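Local coordinates for bacterial transferase hexapeptide (Three repeats) family protein (Acinetobacter baumannii, PDB 4M9C), which probably transfers an acetyl group from acetyl-CoA to a UDP-linked amino sugar in the biosynthesis of UDP-N,N'-diacetylbacillosamine, at residues Y8-F13 / F35-L40; K64-A69 / D86-L91. All blocks are in the same frame, centred on the assembly; numbering follows the deposited sequence.

Contact 1: Y8-F13 / F35-L40; sequences YGASGF and FIDDGL
Two neighbouring parallel strands of the N-terminal Rossmann-like domain meet here at their C-terminal ends, where strand 3-8 runs out into the glycine-containing loop before helix 14-24 and strand 33-36 turns off beside it. Tyr8 pairs with Ile36, and Gly9 N donates to Ile36 O at 3.0 Å, a nearly straight bond (165°) lying in the carbonyl plane. On the face these two side chains share, Ile36 CG2, anti to its own backbone N, sits over the centre of the Tyr8 ring in a CH-pi contact, 3.5 Å from the centroid. Leu79 and Leu82 of helix 73-85 also pack against Tyr8. Beyond the last pair the loop is held mainly through Ala10, whose methyl group lies 3.8 Å from Asp37 CB and also meets Leu40 CD2 and, more loosely, Phe35 CB. Gly9 takes backbone angles (phi 117°, psi 104°) at which a CB would collide with the carbonyl oxygen of Tyr8. The carboxylate of Asp37 closes the turn that follows strand 33-36 as an Asx motif: OD2 uses its anti lone pair to accept from Leu40 N at 2.9 Å.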
ATOM      1  N   TYR A   8      17.046  11.328  16.115  1.00 28.25           N
ATOM      2  CA  TYR A   8      17.400  10.544  17.295  1.00 30.95           C
ATOM      3  C   TYR A   8      17.197   9.071  17.003  1.00 29.55           C
ATOM      4  O   TYR A   8      16.069   8.609  16.855  1.00 29.99           O
ATOM      5  CB  TYR A   8      16.569  10.973  18.503  1.00 30.89           C
ATOM      6  CG  TYR A   8      17.335  10.932  19.824  1.00 36.08           C
ATOM      7  CD1 TYR A   8      18.196   9.884  20.124  1.00 33.12           C
ATOM      8  CD2 TYR A   8      17.186  11.948  20.765  1.00 32.16           C
ATOM      9  CE1 TYR A   8      18.895   9.852  21.326  1.00 36.04           C
ATOM     10  CE2 TYR A   8      17.872  11.927  21.957  1.00 34.76           C
ATOM     11  CZ  TYR A   8      18.723  10.878  22.239  1.00 39.01           C
ATOM     12  OH  TYR A   8      19.403  10.870  23.439  1.00 42.90           O
ATOM     13  N   GLY A   9      18.301   8.342  16.901  1.00 32.13           N
ATOM     14  CA  GLY A   9      18.271   6.955  16.477  1.00 30.83           C
ATOM     15  C   GLY A   9      19.029   6.774  15.173  1.00 34.32           C
ATOM     16  O   GLY A   9      18.540   7.150  14.107  1.00 33.41           O
ATOM     17  N   ALA A  10      20.233   6.214  15.255  1.00 31.15           N
ATOM     18  CA  ALA A  10      21.024   5.922  14.071  1.00 29.53           C
ATOM     19  C   ALA A  10      20.595   4.577  13.504  1.00 32.33           C
ATOM     20  O   ALA A  10      20.467   4.414  12.291  1.00 36.10           O
ATOM     21  CB  ALA A  10      22.495   5.912  14.406  1.00 33.72           C
ATOM     22  N   SER A  11      20.340   3.623  14.387  1.00 30.17           N
ATOM     23  CA  SER A  11      19.908   2.289  13.970  1.00 32.55           C
ATOM     24  C   SER A  11      18.410   2.277  13.706  1.00 31.69           C
ATOM     25  O   SER A  11      17.751   3.317  13.797  1.00 32.63           O
ATOM     26  CB  SER A  11      20.230   1.250  15.051  1.00 32.28           C
ATOM     27  OG  SER A  11      21.615   1.236  15.335  1.00 52.23           O
ATOM     28  N   GLY A  12      17.875   1.091  13.416  1.00 31.85           N
ATOM     29  CA  GLY A  12      16.456   0.936  13.144  1.00 30.84           C
ATOM     30  C   GLY A  12      16.009   1.879  12.036  1.00 26.55           C
ATOM     31  O   GLY A  12      16.585   1.892  10.952  1.00 28.45           O
ATOM     32  N   PHE A  13      14.999   2.694  12.313  1.00 25.40           N
ATOM     33  CA  PHE A  13      14.425   3.530  11.271  1.00 26.12           C
ATOM     34  C   PHE A  13      15.171   4.848  11.004  1.00 25.30           C
ATOM     35  O   PHE A  13      14.739   5.647  10.180  1.00 25.04           O
ATOM     36  CB  PHE A  13      12.937   3.759  11.553  1.00 23.55           C
ATOM     37  CG  PHE A  13      12.128   2.486  11.528  1.00 30.11           C
ATOM     38  CD1 PHE A  13      12.092   1.698  10.380  1.00 28.93           C
ATOM     39  CD2 PHE A  13      11.422   2.065  12.647  1.00 32.41           C
ATOM     40  CE1 PHE A  13      11.358   0.515  10.343  1.00 30.07           C
ATOM     41  CE2 PHE A  13      10.684   0.877  12.622  1.00 30.53           C
ATOM     42  CZ  PHE A  13      10.652   0.105  11.470  1.00 29.35           C
ATOM     43  N   PHE A  35      22.682  12.574  12.960  1.00 26.63           N
ATOM     44  CA  PHE A  35      22.140  11.499  13.775  1.00 29.49           C
ATOM     45  C   PHE A  35      22.561  11.692  15.233  1.00 33.55           C
ATOM     46  O   PHE A  35      23.701  12.053  15.512  1.00 36.51           O
ATOM     47  CB  PHE A  35      22.644  10.153  13.271  1.00 32.23           C
ATOM     48  CG  PHE A  35      22.100   9.764  11.921  1.00 29.35           C
ATOM     49  CD1 PHE A  35      20.805   9.287  11.798  1.00 28.94           C
ATOM     50  CD2 PHE A  35      22.895   9.852  10.785  1.00 25.10           C
ATOM     51  CE1 PHE A  35      20.306   8.921  10.567  1.00 28.08           C
ATOM     52  CE2 PHE A  35      22.401   9.494   9.545  1.00 28.73           C
ATOM     53  CZ  PHE A  35      21.105   9.027   9.435  1.00 29.34           C
ATOM     54  N   ILE A  36      21.635  11.460  16.159  1.00 30.95           N
ATOM     55  CA  ILE A  36      21.941  11.479  17.585  1.00 31.49           C
ATOM     56  C   ILE A  36      21.933  10.049  18.103  1.00 36.51           C
ATOM     57  O   ILE A  36      20.896   9.376  18.055  1.00 31.72           O
ATOM     58  CB  ILE A  36      20.889  12.278  18.375  1.00 33.59           C
ATOM     59  CG1 ILE A  36      20.889  13.748  17.948  1.00 32.92           C
ATOM     60  CG2 ILE A  36      21.126  12.145  19.879  1.00 35.11           C
ATOM     61  CD1 ILE A  36      19.870  14.591  18.686  1.00 33.05           C
ATOM     62  N   ASP A  37      23.083   9.582  18.593  1.00 32.86           N
ATOM     63  CA  ASP A  37      23.205   8.213  19.097  1.00 37.22           C
ATOM     64  C   ASP A  37      24.450   8.054  19.981  1.00 42.16           C
ATOM     65  O   ASP A  37      25.574   8.065  19.489  1.00 42.14           O
ATOM     66  CB  ASP A  37      23.242   7.214  17.936  1.00 40.30           C
ATOM     67  CG  ASP A  37      23.047   5.776  18.391  1.00 47.50           C
ATOM     68  OD1 ASP A  37      21.929   5.233  18.206  1.00 51.78           O
ATOM     69  OD2 ASP A  37      24.012   5.188  18.933  1.00 51.03           O
ATOM     70  N   ASP A  38      24.238   7.920  21.288  1.00 41.39           N
ATOM     71  CA  ASP A  38      25.348   7.829  22.240  1.00 48.16           C
ATOM     72  C   ASP A  38      26.288   6.683  21.884  1.00 46.84           C
ATOM     73  O   ASP A  38      27.504   6.866  21.792  1.00 51.71           O
ATOM     74  CB  ASP A  38      24.823   7.661  23.668  1.00 45.54           C
ATOM     75  CG  ASP A  38      24.252   8.947  24.232  1.00 51.98           C
ATOM     76  OD1 ASP A  38      24.600  10.027  23.701  1.00 46.64           O
ATOM     77  OD2 ASP A  38      23.463   8.885  25.201  1.00 48.78           O
ATOM     78  N   GLY A  39      25.707   5.509  21.664  1.00 52.65           N
ATOM     79  CA  GLY A  39      26.465   4.329  21.288  1.00 56.42           C
ATOM     80  C   GLY A  39      27.390   4.541  20.107  1.00 57.15           C
ATOM     81  O   GLY A  39      28.535   4.086  20.124  1.00 52.88           O
ATOM     82  N   LEU A  40      26.903   5.239  19.083  1.00 52.41           N
ATOM     83  CA  LEU A  40      27.681   5.424  17.862  1.00 47.29           C
ATOM     84  C   LEU A  40      28.316   6.803  17.783  1.00 49.59           C
ATOM     85  O   LEU A  40      28.815   7.203  16.734  1.00 49.60           O
ATOM     86  CB  LEU A  40      26.831   5.142  16.620  1.00 50.73           C
ATOM     87  CG  LEU A  40      26.481   3.671  16.371  1.00 52.74           C
ATOM     88  CD1 LEU A  40      25.892   3.015  17.611  1.00 61.78           C
ATOM     89  CD2 LEU A  40      25.527   3.514  15.192  1.00 51.37           C
TER

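Contact 2: K64-A69 / D86-L91; sequences KAVTIA and DGVQHL
Three backbone hydrogen bonds join strand 63-68 to the short edge strand 89-90, the two parallel strands of a beta-alpha-beta unit whose crossover is helix 73-85. Residues 64 and 66 face the edge strand with their peptide groups: Gln89 N donates to Lys64 O at 3.1 Å, Val66 N donates to Gln89 O at 2.9 Å, and Leu91 N donates to Val66 O. The first lies in the carbonyl plane and the second runs nearly along the C=O axis (169°). The third donor stands 39° out of the plane of the Val66 carbonyl, which also accepts from a water 2.7 Å from Val66 O.

Side chains alternate across the pair. On the face with Ala65 and Gln89, Leu91 leans back over the alanine, its CD2 reaching Ala65 CB at 3.6 Å; Ile5 and Phe25 pack on the same leucine. On the face carrying Val66 and His90, Val66 CG2 crosses obliquely to Val88 CG1 at 3.8 Å, the latter branch being anti to its backbone N. Phe56 and Ile57 of helix 53-58 pack against this valine pair, Phe56 on Val66 and Ile57 on Val88, while Leu83 of helix 73-85 also touches Val66.

Farther out, the helix ends in a Schellman motif with Gly87 at C-prime in positive phi, so the chain turns directly into the edge strand. The His90 imidazole is held at both nitrogens: NE2 hydrogen-bonds to Glu84 OE2 near that helix end, and ND1 meets the water on Val66 O, in the ring plane. Phe127 adds an edge-to-face ring contact. A second water, accepting from Thr67 OG1 at 2.7 Å, donates to Leu91 O.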
ATOM      1  N   LYS A  64      17.650  24.379  18.073  1.00 36.50           N
ATOM      2  CA  LYS A  64      17.850  22.955  17.855  1.00 37.02           C
ATOM      3  C   LYS A  64      16.488  22.257  17.777  1.00 34.70           C
ATOM      4  O   LYS A  64      15.582  22.550  18.559  1.00 35.51           O
ATOM      5  CB  LYS A  64      18.718  22.345  18.964  1.00 37.53           C
ATOM      6  CG  LYS A  64      20.091  23.016  19.151  1.00 37.78           C
ATOM      7  CD  LYS A  64      20.998  22.184  20.028  1.00 43.32           C
ATOM      8  CE  LYS A  64      22.315  22.903  20.339  1.00 44.17           C
ATOM      9  NZ  LYS A  64      22.084  24.059  21.247  1.00 47.05           N
ATOM     10  N   ALA A  65      16.348  21.348  16.817  1.00 32.04           N
ATOM     11  CA  ALA A  65      15.108  20.599  16.629  1.00 33.73           C
ATOM     12  C   ALA A  65      15.423  19.132  16.346  1.00 28.34           C
ATOM     13  O   ALA A  65      16.452  18.801  15.746  1.00 26.79           O
ATOM     14  CB  ALA A  65      14.290  21.205  15.491  1.00 31.39           C
ATOM     15  N   VAL A  66      14.537  18.248  16.780  1.00 29.73           N
ATOM     16  CA  VAL A  66      14.798  16.825  16.649  1.00 29.37           C
ATOM     17  C   VAL A  66      13.558  16.058  16.186  1.00 25.60           C
ATOM     18  O   VAL A  66      12.441  16.358  16.599  1.00 25.26           O
ATOM     19  CB  VAL A  66      15.303  16.246  17.987  1.00 30.16           C
ATOM     20  CG1 VAL A  66      15.165  14.718  18.020  1.00 29.32           C
ATOM     21  CG2 VAL A  66      16.749  16.677  18.245  1.00 30.41           C
ATOM     22  N   THR A  67      13.771  15.083  15.312  1.00 26.43           N
ATOM     23  CA  THR A  67      12.768  14.056  15.067  1.00 26.28           C
ATOM     24  C   THR A  67      13.315  12.749  15.633  1.00 26.95           C
ATOM     25  O   THR A  67      14.465  12.375  15.382  1.00 27.10           O
ATOM     26  CB  THR A  67      12.416  13.907  13.556  1.00 23.09           C
ATOM     27  OG1 THR A  67      11.558  12.772  13.373  1.00 27.42           O
ATOM     28  CG2 THR A  67      13.676  13.694  12.732  1.00 22.56           C
ATOM     29  N   ILE A  68      12.498  12.068  16.427  1.00 28.12           N
ATOM     30  CA  ILE A  68      12.915  10.824  17.053  1.00 24.26           C
ATOM     31  C   ILE A  68      12.517   9.670  16.136  1.00 28.21           C
ATOM     32  O   ILE A  68      11.338   9.380  15.974  1.00 26.72           O
ATOM     33  CB  ILE A  68      12.233  10.664  18.421  1.00 29.37           C
ATOM     34  CG1 ILE A  68      12.670  11.801  19.363  1.00 30.76           C
ATOM     35  CG2 ILE A  68      12.525   9.273  19.016  1.00 30.67           C
ATOM     36  CD1 ILE A  68      11.775  11.970  20.598  1.00 30.03           C
ATOM     37  N   ALA A  69      13.507   9.022  15.531  1.00 27.08           N
ATOM     38  CA  ALA A  69      13.258   7.927  14.602  1.00 26.08           C
ATOM     39  C   ALA A  69      12.867   6.634  15.326  1.00 30.19           C
ATOM     40  O   ALA A  69      12.296   5.718  14.731  1.00 31.13           O
ATOM     41  CB  ALA A  69      14.500   7.692  13.748  1.00 26.40           C
ATOM     42  N   ASP A  86      16.040  20.259  27.942  1.00 45.76           N
ATOM     43  CA  ASP A  86      16.963  21.150  27.246  1.00 43.40           C
ATOM     44  C   ASP A  86      16.234  22.087  26.289  1.00 46.81           C
ATOM     45  O   ASP A  86      16.865  22.832  25.533  1.00 50.37           O
ATOM     46  CB  ASP A  86      18.030  20.351  26.492  1.00 46.01           C
ATOM     47  CG  ASP A  86      19.006  19.646  27.424  1.00 52.53           C
ATOM     48  OD1 ASP A  86      19.886  20.334  27.989  1.00 55.00           O
ATOM     49  OD2 ASP A  86      18.907  18.407  27.580  1.00 50.10           O
ATOM     50  N   GLY A  87      14.908  22.048  26.328  1.00 45.67           N
ATOM     51  CA  GLY A  87      14.092  22.907  25.486  1.00 49.52           C
ATOM     52  C   GLY A  87      14.277  22.700  23.991  1.00 48.68           C
ATOM     53  O   GLY A  87      14.175  23.645  23.215  1.00 43.32           O
ATOM     54  N   VAL A  88      14.551  21.465  23.582  1.00 46.29           N
ATOM     55  CA  VAL A  88      14.687  21.151  22.162  1.00 45.72           C
ATOM     56  C   VAL A  88      13.305  21.042  21.511  1.00 41.31           C
ATOM     57  O   VAL A  88      12.358  20.513  22.099  1.00 42.17           O
ATOM     58  CB  VAL A  88      15.479  19.842  21.936  1.00 41.11           C
ATOM     59  CG1 VAL A  88      15.607  19.536  20.446  1.00 35.28           C
ATOM     60  CG2 VAL A  88      16.847  19.937  22.582  1.00 39.61           C
ATOM     61  N   GLN A  89      13.203  21.548  20.293  1.00 37.48           N
ATOM     62  CA  GLN A  89      11.941  21.602  19.567  1.00 37.90           C
ATOM     63  C   GLN A  89      11.651  20.266  18.878  1.00 32.37           C
ATOM     64  O   GLN A  89      12.562  19.601  18.388  1.00 37.35           O
ATOM     65  CB  GLN A  89      12.015  22.740  18.550  1.00 35.95           C
ATOM     66  CG  GLN A  89      10.889  22.786  17.525  1.00 43.92           C
ATOM     67  CD  GLN A  89      11.080  23.925  16.523  1.00 51.31           C
ATOM     68  OE1 GLN A  89      10.442  23.956  15.466  1.00 55.33           O
ATOM     69  NE2 GLN A  89      11.965  24.866  16.857  1.00 45.94           N
ATOM     70  N   HIS A  90      10.386  19.865  18.862  1.00 31.51           N
ATOM     71  CA  HIS A  90      10.000  18.610  18.232  1.00 31.79           C
ATOM     72  C   HIS A  90       9.507  18.858  16.817  1.00 31.91           C
ATOM     73  O   HIS A  90       8.638  19.692  16.598  1.00 35.47           O
ATOM     74  CB  HIS A  90       8.882  17.948  19.022  1.00 33.31           C
ATOM     75  CG  HIS A  90       9.244  17.643  20.439  1.00 35.93           C
ATOM     76  ND1 HIS A  90      10.192  16.700  20.778  1.00 33.94           N
ATOM     77  CD2 HIS A  90       8.777  18.147  21.606  1.00 37.89           C
ATOM     78  CE1 HIS A  90      10.295  16.640  22.094  1.00 36.41           C
ATOM     79  NE2 HIS A  90       9.446  17.508  22.620  1.00 35.62           N
ATOM     80  N   LEU A  91      10.044  18.107  15.865  1.00 29.82           N
ATOM     81  CA  LEU A  91       9.656  18.233  14.468  1.00 32.61           C
ATOM     82  C   LEU A  91       8.545  17.257  14.091  1.00 31.73           C
ATOM     83  O   LEU A  91       8.473  16.140  14.618  1.00 29.37           O
ATOM     84  CB  LEU A  91      10.863  17.965  13.575  1.00 27.92           C
ATOM     85  CG  LEU A  91      12.013  18.943  13.746  1.00 32.03           C
ATOM     86  CD1 LEU A  91      13.222  18.447  12.993  1.00 30.68           C
ATOM     87  CD2 LEU A  91      11.577  20.308  13.232  1.00 34.69           C
TER
HETATM   88  O   HOH W   1      11.042  15.146  18.592  1.00 35.44           O
HETATM   89  O   HOH W   2       9.077  13.514  14.054  1.00 27.93           O

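How the contacts relate
Both contacts belong to the same mixed sheet of the N-terminal Rossmann-like domain, with centres about 14 Å apart, and both segments of contact 1 precede both segments of contact 2 in the sequence. Strand 3-8 lies between 33-36 and 63-68, and 89-90 adds the outer edge beyond 63-68. The two contacts therefore bracket the pairing of the central strands, where Tyr8 N is probably hydrogen-bonded to Thr67 O and Tyr8 O to Ala69 N. Ile36 CD1 also packs on Val66 CG2, carrying the hydrophobic layer from one contact to the other. With that central pairing, the two contacts join four parallel strands of the sheet; the last of them in the chain, 89-90, leads on to the left-handed beta-helix.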